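Side-chain contacts in D-isomer specific 2-hydroxyacid dehydrogenase family protein (Aeromonas salmonicida subsp. salmonicida, PDB 3HG7), which probably acts as an NAD-dependent oxidoreductase of the D-isomer specific 2-hydroxyacid dehydrogenase family: residues P119-R122 / E123-K126; L111-M115 / R116-L120; Q291-V294 / R295-R299. The protein carries 1 engineered substitution. All coordinates share one frame; numbering follows the deposited sequence.

Overall arrangement
The three contacts illustrate how short-range contacts between neighbouring turns take on different chemistry with their place in the fold. Contacts 1 and 2 are surface contacts that adjoin, their centres about 11 Å apart, and share Pro119, Leu120 and helix 118-126. Contact 2 is a joint, where helix 100-115 ends and helix 118-126 begins, and is held by backbone bonds and aliphatic carbons. Contact 1, further out, sets amide and ring packing beside a charged cluster. Contact 3 lies on the opposite side of the chain's centre, its centre about 48 Å from that of contact 1. Partly buried, it joins aromatic packing against a sheet to a buried asparagine and two arginines.

Contact 1: P119-R122 / E123-K126; sequences PLYR and EQQK
Leu120 and Gln124, one helical turn apart, form the close-packed side: the CD2 methyl of Leu120 lies 3.5 Å from CD of the Gln124 amide and also sits over the centre of the Tyr121 ring. That ring runs alongside Gln124 with the two planes 84° apart, and its CD1 comes 3.8 Å from NE2. Gln124, extended beyond CG, carries its amide to the loop that follows the helix, where OE1 bonds to His133 and NE2 to the carbonyl of Gln131; the hydroxyl of Tyr121 reaches the backbone N of His133. Tyr121 and Gln124 belong to helix 118-126, a short α-helix in the NAD-binding part of the chain, whose i to i+4 ladder includes Gln124 N to Leu120 O at 2.8 Å. The other side is sparse and charged. Lys126 brings CE over one face of the Arg122 guanidinium, leaving NZ 3.9 Å from NH1, a pairing of like charges probably eased by Glu123. The Glu123 chain bends at chi2 (-61°), which swings its carboxylate across the helix surface, and OE2 forms a salt bridge with Lys126 NZ at 3.4 Å, its hydrogen bond weak. A water links OE2 to Pro119 O, donating to each.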
loop_
_atom_site.group_PDB
_atom_site.type_symbol
_atom_site.label_atom_id
_atom_site.label_comp_id
_atom_site.label_asym_id
_atom_site.label_seq_id
_atom_site.Cartn_x
_atom_site.Cartn_y
_atom_site.Cartn_z
ATOM N N PRO A 119 -5.114 14.635 -18.859
ATOM C CA PRO A 119 -3.991 14.476 -19.794
ATOM C C PRO A 119 -4.347 14.938 -21.212
ATOM O O PRO A 119 -3.502 15.491 -21.913
ATOM C CB PRO A 119 -3.679 12.965 -19.713
ATOM C CG PRO A 119 -4.227 12.525 -18.390
ATOM C CD PRO A 119 -5.532 13.347 -18.277
ATOM N N LEU A 120 -5.591 14.747 -21.618
ATOM C CA LEU A 120 -6.026 15.213 -22.933
ATOM C C LEU A 120 -5.912 16.728 -22.988
ATOM O O LEU A 120 -5.397 17.304 -23.945
ATOM C CB LEU A 120 -7.480 14.757 -23.205
ATOM C CG LEU A 120 -8.199 15.310 -24.428
ATOM C CD1 LEU A 120 -9.390 14.447 -24.769
ATOM C CD2 LEU A 120 -8.747 16.707 -24.195
ATOM N N TYR A 121 -6.366 17.400 -21.924
ATOM C CA TYR A 121 -6.333 18.863 -21.908
ATOM C C TYR A 121 -4.929 19.407 -21.886
ATOM O O TYR A 121 -4.672 20.423 -22.513
ATOM C CB TYR A 121 -7.214 19.434 -20.768
ATOM C CG TYR A 121 -8.661 19.221 -21.122
ATOM C CD1 TYR A 121 -9.244 19.898 -22.209
ATOM C CD2 TYR A 121 -9.435 18.286 -20.433
ATOM C CE1 TYR A 121 -10.566 19.658 -22.564
ATOM C CE2 TYR A 121 -10.732 18.038 -20.784
ATOM C CZ TYR A 121 -11.311 18.722 -21.842
ATOM O OH TYR A 121 -12.629 18.443 -22.129
ATOM N N ARG A 122 -4.029 18.709 -21.197
ATOM C CA ARG A 122 -2.617 19.062 -21.181
ATOM C C ARG A 122 -2.036 18.981 -22.628
ATOM O O ARG A 122 -1.312 19.884 -23.081
ATOM C CB ARG A 122 -1.918 18.135 -20.189
ATOM C CG ARG A 122 -0.454 18.342 -20.002
ATOM C CD ARG A 122 0.102 17.214 -19.105
ATOM N NE ARG A 122 1.508 16.947 -19.420
ATOM C CZ ARG A 122 2.523 17.658 -18.940
ATOM N NH1 ARG A 122 3.780 17.337 -19.270
ATOM N NH2 ARG A 122 2.295 18.680 -18.115
ATOM N N GLU A 123 -2.374 17.899 -23.337
ATOM C CA GLU A 123 -1.932 17.711 -24.725
ATOM C C GLU A 123 -2.565 18.757 -25.644
ATOM O O GLU A 123 -1.895 19.288 -26.529
ATOM C CB GLU A 123 -2.211 16.278 -25.221
ATOM C CG GLU A 123 -1.418 15.133 -24.536
ATOM C CD GLU A 123 0.113 15.221 -24.693
ATOM O OE1 GLU A 123 0.618 15.827 -25.667
ATOM O OE2 GLU A 123 0.816 14.683 -23.810
ATOM N N GLN A 124 -3.839 19.097 -25.439
ATOM C CA GLN A 124 -4.432 20.176 -26.236
ATOM C C GLN A 124 -3.765 21.531 -25.990
ATOM O O GLN A 124 -3.688 22.392 -26.880
ATOM C CB GLN A 124 -5.941 20.266 -26.027
ATOM C CG GLN A 124 -6.630 19.022 -26.574
ATOM C CD GLN A 124 -8.140 19.137 -26.668
ATOM O OE1 GLN A 124 -8.767 18.322 -27.354
ATOM N NE2 GLN A 124 -8.745 20.139 -26.001
ATOM N N GLN A 125 -3.299 21.723 -24.758
ATOM C CA GLN A 125 -2.689 22.982 -24.391
ATOM C C GLN A 125 -1.362 23.126 -25.129
ATOM O O GLN A 125 -1.048 24.219 -25.614
ATOM C CB GLN A 125 -2.507 23.044 -22.874
ATOM C CG GLN A 125 -1.917 24.353 -22.351
ATOM C CD GLN A 125 -1.842 24.392 -20.836
ATOM O OE1 GLN A 125 -2.478 23.596 -20.150
ATOM N NE2 GLN A 125 -1.053 25.345 -20.305
ATOM N N LYS A 126 -0.622 22.021 -25.237
ATOM C CA LYS A 126 0.643 21.975 -25.983
ATOM C C LYS A 126 0.484 22.368 -27.437
ATOM O O LYS A 126 1.445 22.857 -28.068
ATOM C CB LYS A 126 1.274 20.586 -25.922
ATOM C CG LYS A 126 1.960 20.251 -24.608
ATOM C CD LYS A 126 2.299 18.779 -24.545
ATOM C CE LYS A 126 3.244 18.470 -23.378
ATOM N NZ LYS A 126 3.257 16.989 -23.112
HETATM O O HOH W 1 -0.979 14.507 -21.176
#

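Contact 2: L111-M115 / R116-L120; sequences LLSLM and RQLPL
Leu118 folds back on Ser113, five residues earlier, across the joint between two helices. Its backbone N donates to Ser113 O at 3.0 Å in the plane of that carbonyl, with an N-H...O angle of 160°. From there the side chain can be followed outward. CB lies 4.0 Å from Ser113 OG. CG, set anti to its own carbonyl carbon and beside the backbone N (chi1 -50°), turns back toward the first helix and comes 3.8 Å from Ser113 CA. At the tip, CD1 stays 4.3 Å from Ser113 CA, while CD2 lies near two carbonyls of the last turn, 4.3 Å from Ser113 O and slightly farther from Leu112 O, so the leucine skims the end of the helix with light contacts only. On another flank, Ser113 OG stands anti to the backbone N (chi1 179°), which carries it forward to CD of Pro119 at 3.7 Å. Leu112 O accepts the last regular helical bond, from Arg116 N, and is further covered by Arg116 CB at 3.4 Å. Beyond that bond the Arg116 side chain touches Tyr135. Leu114 packs on strands 225-228 and 251-254, touching Ile225, Met251 and Val253. Gln117 is where the chain leaves helical geometry: its phi is positive, and its N gives a weak bond to Leu114 O at 3.2 Å. With the i to i+5 bond from Leu118 N to Ser113 O this makes a Schellman motif closing helix 100-115, while the same Gln117 holds the N-cap position of helix 118-126, a compact helix-to-helix connection.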
loop_
_atom_site.group_PDB
_atom_site.type_symbol
_atom_site.label_atom_id
_atom_site.label_comp_id
_atom_site.label_asym_id
_atom_site.label_seq_id
_atom_site.Cartn_x
_atom_site.Cartn_y
_atom_site.Cartn_z
ATOM N N LEU A 111 -8.556 9.091 -10.225
ATOM C CA LEU A 111 -9.891 8.898 -10.730
ATOM C C LEU A 111 -10.390 10.180 -11.401
ATOM O O LEU A 111 -10.926 10.138 -12.512
ATOM C CB LEU A 111 -10.837 8.481 -9.602
ATOM C CG LEU A 111 -12.322 8.386 -9.966
ATOM C CD1 LEU A 111 -12.516 7.326 -11.016
ATOM C CD2 LEU A 111 -13.264 8.164 -8.725
ATOM N N LEU A 112 -10.202 11.315 -10.740
ATOM C CA LEU A 112 -10.705 12.560 -11.318
ATOM C C LEU A 112 -9.825 12.936 -12.509
ATOM O O LEU A 112 -10.340 13.482 -13.469
ATOM C CB LEU A 112 -10.748 13.655 -10.270
ATOM C CG LEU A 112 -11.802 13.356 -9.197
ATOM C CD1 LEU A 112 -11.608 14.212 -7.960
ATOM C CD2 LEU A 112 -13.195 13.613 -9.882
ATOM N N SER A 113 -8.516 12.613 -12.463
ATOM C CA SER A 113 -7.675 12.841 -13.641
ATOM C C SER A 113 -8.279 12.189 -14.888
ATOM O O SER A 113 -8.380 12.819 -15.944
ATOM C CB SER A 113 -6.224 12.399 -13.416
ATOM O OG SER A 113 -5.472 12.623 -14.606
ATOM N N LEU A 114 -8.679 10.933 -14.732
ATOM C CA LEU A 114 -9.299 10.146 -15.785
ATOM C C LEU A 114 -10.667 10.672 -16.208
ATOM O O LEU A 114 -10.963 10.856 -17.396
ATOM C CB LEU A 114 -9.476 8.708 -15.305
ATOM C CG LEU A 114 -8.177 7.907 -15.217
ATOM C CD1 LEU A 114 -8.511 6.615 -14.505
ATOM C CD2 LEU A 114 -7.553 7.692 -16.617
ATOM N N MET A 115 -11.531 10.846 -15.219
ATOM C CA MET A 115 -12.902 11.328 -15.474
ATOM C C MET A 115 -12.966 12.685 -16.198
ATOM O O MET A 115 -13.839 12.892 -17.033
ATOM C CB MET A 115 -13.685 11.366 -14.140
ATOM C CG MET A 115 -14.123 9.992 -13.546
ATOM S SD MET A 115 -15.081 8.920 -14.652
ATOM C CE MET A 115 -16.682 9.783 -14.719
ATOM N N ARG A 116 -12.048 13.591 -15.880
ATOM C CA ARG A 116 -12.065 14.942 -16.415
ATOM C C ARG A 116 -11.081 15.107 -17.557
ATOM O O ARG A 116 -10.852 16.211 -18.062
ATOM C CB ARG A 116 -11.749 15.963 -15.324
ATOM C CG ARG A 116 -12.877 16.165 -14.307
ATOM C CD ARG A 116 -14.273 16.324 -14.969
ATOM N NE ARG A 116 -15.250 16.554 -13.929
ATOM C CZ ARG A 116 -15.662 17.765 -13.549
ATOM N NH1 ARG A 116 -15.196 18.852 -14.149
ATOM N NH2 ARG A 116 -16.551 17.875 -12.560
ATOM N N GLN A 117 -10.448 13.990 -17.899
ATOM C CA GLN A 117 -9.520 13.938 -19.023
ATOM C C GLN A 117 -8.389 14.947 -18.940
ATOM O O GLN A 117 -8.060 15.592 -19.930
ATOM C CB GLN A 117 -10.305 14.069 -20.331
ATOM C CG GLN A 117 -11.409 13.051 -20.389
ATOM C CD GLN A 117 -12.057 13.038 -21.716
ATOM O OE1 GLN A 117 -12.872 13.908 -22.049
ATOM N NE2 GLN A 117 -11.686 12.045 -22.515
ATOM N N LEU A 118 -7.746 15.070 -17.777
ATOM C CA LEU A 118 -6.687 16.078 -17.644
ATOM C C LEU A 118 -5.550 15.890 -18.632
ATOM O O LEU A 118 -5.065 16.882 -19.191
ATOM C CB LEU A 118 -6.121 16.200 -16.218
ATOM C CG LEU A 118 -7.060 16.364 -15.006
ATOM C CD1 LEU A 118 -6.366 16.983 -13.742
ATOM C CD2 LEU A 118 -8.366 17.039 -15.266
ATOM N N PRO A 119 -5.114 14.635 -18.859
ATOM C CA PRO A 119 -3.991 14.476 -19.794
ATOM C C PRO A 119 -4.347 14.938 -21.212
ATOM O O PRO A 119 -3.502 15.491 -21.913
ATOM C CB PRO A 119 -3.679 12.965 -19.713
ATOM C CG PRO A 119 -4.227 12.525 -18.390
ATOM C CD PRO A 119 -5.532 13.347 -18.277
ATOM N N LEU A 120 -5.591 14.747 -21.618
ATOM C CA LEU A 120 -6.026 15.213 -22.933
ATOM C C LEU A 120 -5.912 16.728 -22.988
ATOM O O LEU A 120 -5.397 17.304 -23.945
ATOM C CB LEU A 120 -7.480 14.757 -23.205
ATOM C CG LEU A 120 -8.199 15.310 -24.428
ATOM C CD1 LEU A 120 -9.390 14.447 -24.769
ATOM C CD2 LEU A 120 -8.747 16.707 -24.195
#

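Contact 3: Q291-V294 / R295-R299; sequences QIFV and RNYIR
Between Gln291-Val294 and Arg295-Arg299 the backbone is one unbroken α-helix, with four successive i to i+4 bonds from Arg295 N to Gln291 O through to Ile298 N to Val294 O; the shortest joins Tyr297 N to Phe293 O at 2.7 Å. On the inner face the rings of Phe293 and Tyr297 run side by side, CE2 of Phe293 lying 4.2 Å from CB of Tyr297, and Phe293 meets the Trp70 ring in a nearly parallel plane. Asn296 is buried, its amide lying alongside Ile292. OD1 accepts from Arg299 NH1 at 3.0 Å, the donor standing 54° out of the amide plane, and also from the backbone N of Asp307, while ND2 donates to Gln72, so the amide is fixed at both ends. A water donates to Ile292 O and weakly accepts from Arg299 NH1. On the exposed side, a bend at chi3 (-33°) turns the Arg295 guanidinium back over Gln291, so that NH2 lies 3.6 Å from its CG and one face rests above the Gln291 carbonyl O. This is the C-terminal helix 286-301 packing on the five-stranded parallel sheet, as in the family, where the chain returns to the first of its two Rossmann-like domains.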
loop_
_atom_site.group_PDB
_atom_site.type_symbol
_atom_site.label_atom_id
_atom_site.label_comp_id
_atom_site.label_asym_id
_atom_site.label_seq_id
_atom_site.Cartn_x
_atom_site.Cartn_y
_atom_site.Cartn_z
ATOM N N GLN A 291 5.846 8.422 15.503
ATOM C CA GLN A 291 4.793 8.363 16.494
ATOM C C GLN A 291 4.439 6.906 16.807
ATOM O O GLN A 291 4.267 6.559 17.973
ATOM C CB GLN A 291 3.562 9.138 15.972
ATOM C CG GLN A 291 2.472 9.410 16.997
ATOM C CD GLN A 291 1.296 10.218 16.409
ATOM O OE1 GLN A 291 0.344 10.547 17.125
ATOM N NE2 GLN A 291 1.369 10.540 15.121
ATOM N N ILE A 292 4.368 6.056 15.778
ATOM C CA ILE A 292 4.134 4.606 15.960
ATOM C C ILE A 292 5.276 3.971 16.752
ATOM O O ILE A 292 5.040 3.182 17.679
ATOM C CB ILE A 292 3.939 3.878 14.616
ATOM C CG1 ILE A 292 2.585 4.276 14.000
ATOM C CG2 ILE A 292 3.982 2.362 14.771
ATOM C CD1 ILE A 292 2.415 3.796 12.540
ATOM N N PHE A 293 6.492 4.351 16.388
ATOM C CA PHE A 293 7.683 3.853 17.078
ATOM C C PHE A 293 7.665 4.227 18.565
ATOM O O PHE A 293 7.817 3.362 19.427
ATOM C CB PHE A 293 8.980 4.333 16.423
ATOM C CG PHE A 293 10.214 3.892 17.200
ATOM C CD1 PHE A 293 10.786 2.643 16.969
ATOM C CD2 PHE A 293 10.737 4.693 18.211
ATOM C CE1 PHE A 293 11.902 2.213 17.705
ATOM C CE2 PHE A 293 11.814 4.267 18.992
ATOM C CZ PHE A 293 12.413 3.023 18.732
ATOM N N VAL A 294 7.460 5.499 18.876
ATOM C CA VAL A 294 7.502 5.923 20.280
ATOM C C VAL A 294 6.375 5.298 21.129
ATOM O O VAL A 294 6.619 4.924 22.274
ATOM C CB VAL A 294 7.539 7.475 20.385
ATOM C CG1 VAL A 294 7.270 7.957 21.811
ATOM C CG2 VAL A 294 8.869 7.984 19.857
ATOM N N ARG A 295 5.170 5.147 20.575
ATOM C CA ARG A 295 4.081 4.494 21.329
ATOM C C ARG A 295 4.430 3.018 21.574
ATOM O O ARG A 295 4.247 2.505 22.670
ATOM C CB ARG A 295 2.695 4.656 20.645
ATOM C CG ARG A 295 2.117 6.076 20.656
ATOM C CD ARG A 295 0.646 6.129 20.145
ATOM N NE ARG A 295 0.383 5.128 19.107
ATOM C CZ ARG A 295 0.157 5.399 17.821
ATOM N NH1 ARG A 295 -0.053 4.403 16.964
ATOM N NH2 ARG A 295 0.144 6.656 17.391
ATOM N N ASN A 296 4.958 2.351 20.546
ATOM C CA ASN A 296 5.407 0.968 20.680
ATOM C C ASN A 296 6.595 0.834 21.624
ATOM O O ASN A 296 6.702 -0.149 22.350
ATOM C CB ASN A 296 5.733 0.362 19.309
ATOM C CG ASN A 296 4.571 -0.461 18.727
ATOM O OD1 ASN A 296 3.631 -0.859 19.437
ATOM N ND2 ASN A 296 4.664 -0.754 17.437
ATOM N N TYR A 297 7.474 1.830 21.634
ATOM C CA TYR A 297 8.629 1.815 22.538
ATOM C C TYR A 297 8.180 1.808 24.004
ATOM O O TYR A 297 8.668 1.010 24.812
ATOM C CB TYR A 297 9.565 2.998 22.252
ATOM C CG TYR A 297 10.751 3.052 23.184
ATOM C CD1 TYR A 297 11.861 2.249 22.969
ATOM C CD2 TYR A 297 10.771 3.929 24.263
ATOM C CE1 TYR A 297 12.948 2.301 23.828
ATOM C CE2 TYR A 297 11.839 3.994 25.121
ATOM C CZ TYR A 297 12.927 3.171 24.912
ATOM O OH TYR A 297 14.013 3.216 25.761
ATOM N N ILE A 298 7.237 2.684 24.337
ATOM C CA ILE A 298 6.637 2.684 25.693
ATOM C C ILE A 298 6.061 1.322 26.108
ATOM O O ILE A 298 6.277 0.887 27.240
ATOM C CB ILE A 298 5.548 3.768 25.861
ATOM C CG1 ILE A 298 6.068 5.165 25.512
ATOM C CG2 ILE A 298 4.946 3.729 27.296
ATOM C CD1 ILE A 298 7.338 5.587 26.208
ATOM N N ARG A 299 5.342 0.655 25.207
ATOM C CA ARG A 299 4.820 -0.694 25.490
ATOM C C ARG A 299 5.976 -1.686 25.634
ATOM O O ARG A 299 6.050 -2.466 26.592
ATOM C CB ARG A 299 3.866 -1.153 24.374
ATOM C CG ARG A 299 2.531 -0.384 24.236
ATOM C CD ARG A 299 2.081 -0.442 22.780
ATOM N NE ARG A 299 0.820 0.261 22.522
ATOM C CZ ARG A 299 0.498 0.844 21.367
ATOM N NH1 ARG A 299 1.340 0.839 20.331
ATOM N NH2 ARG A 299 -0.677 1.455 21.242
HETATM O O HOH W 2 2.282 2.372 17.872
#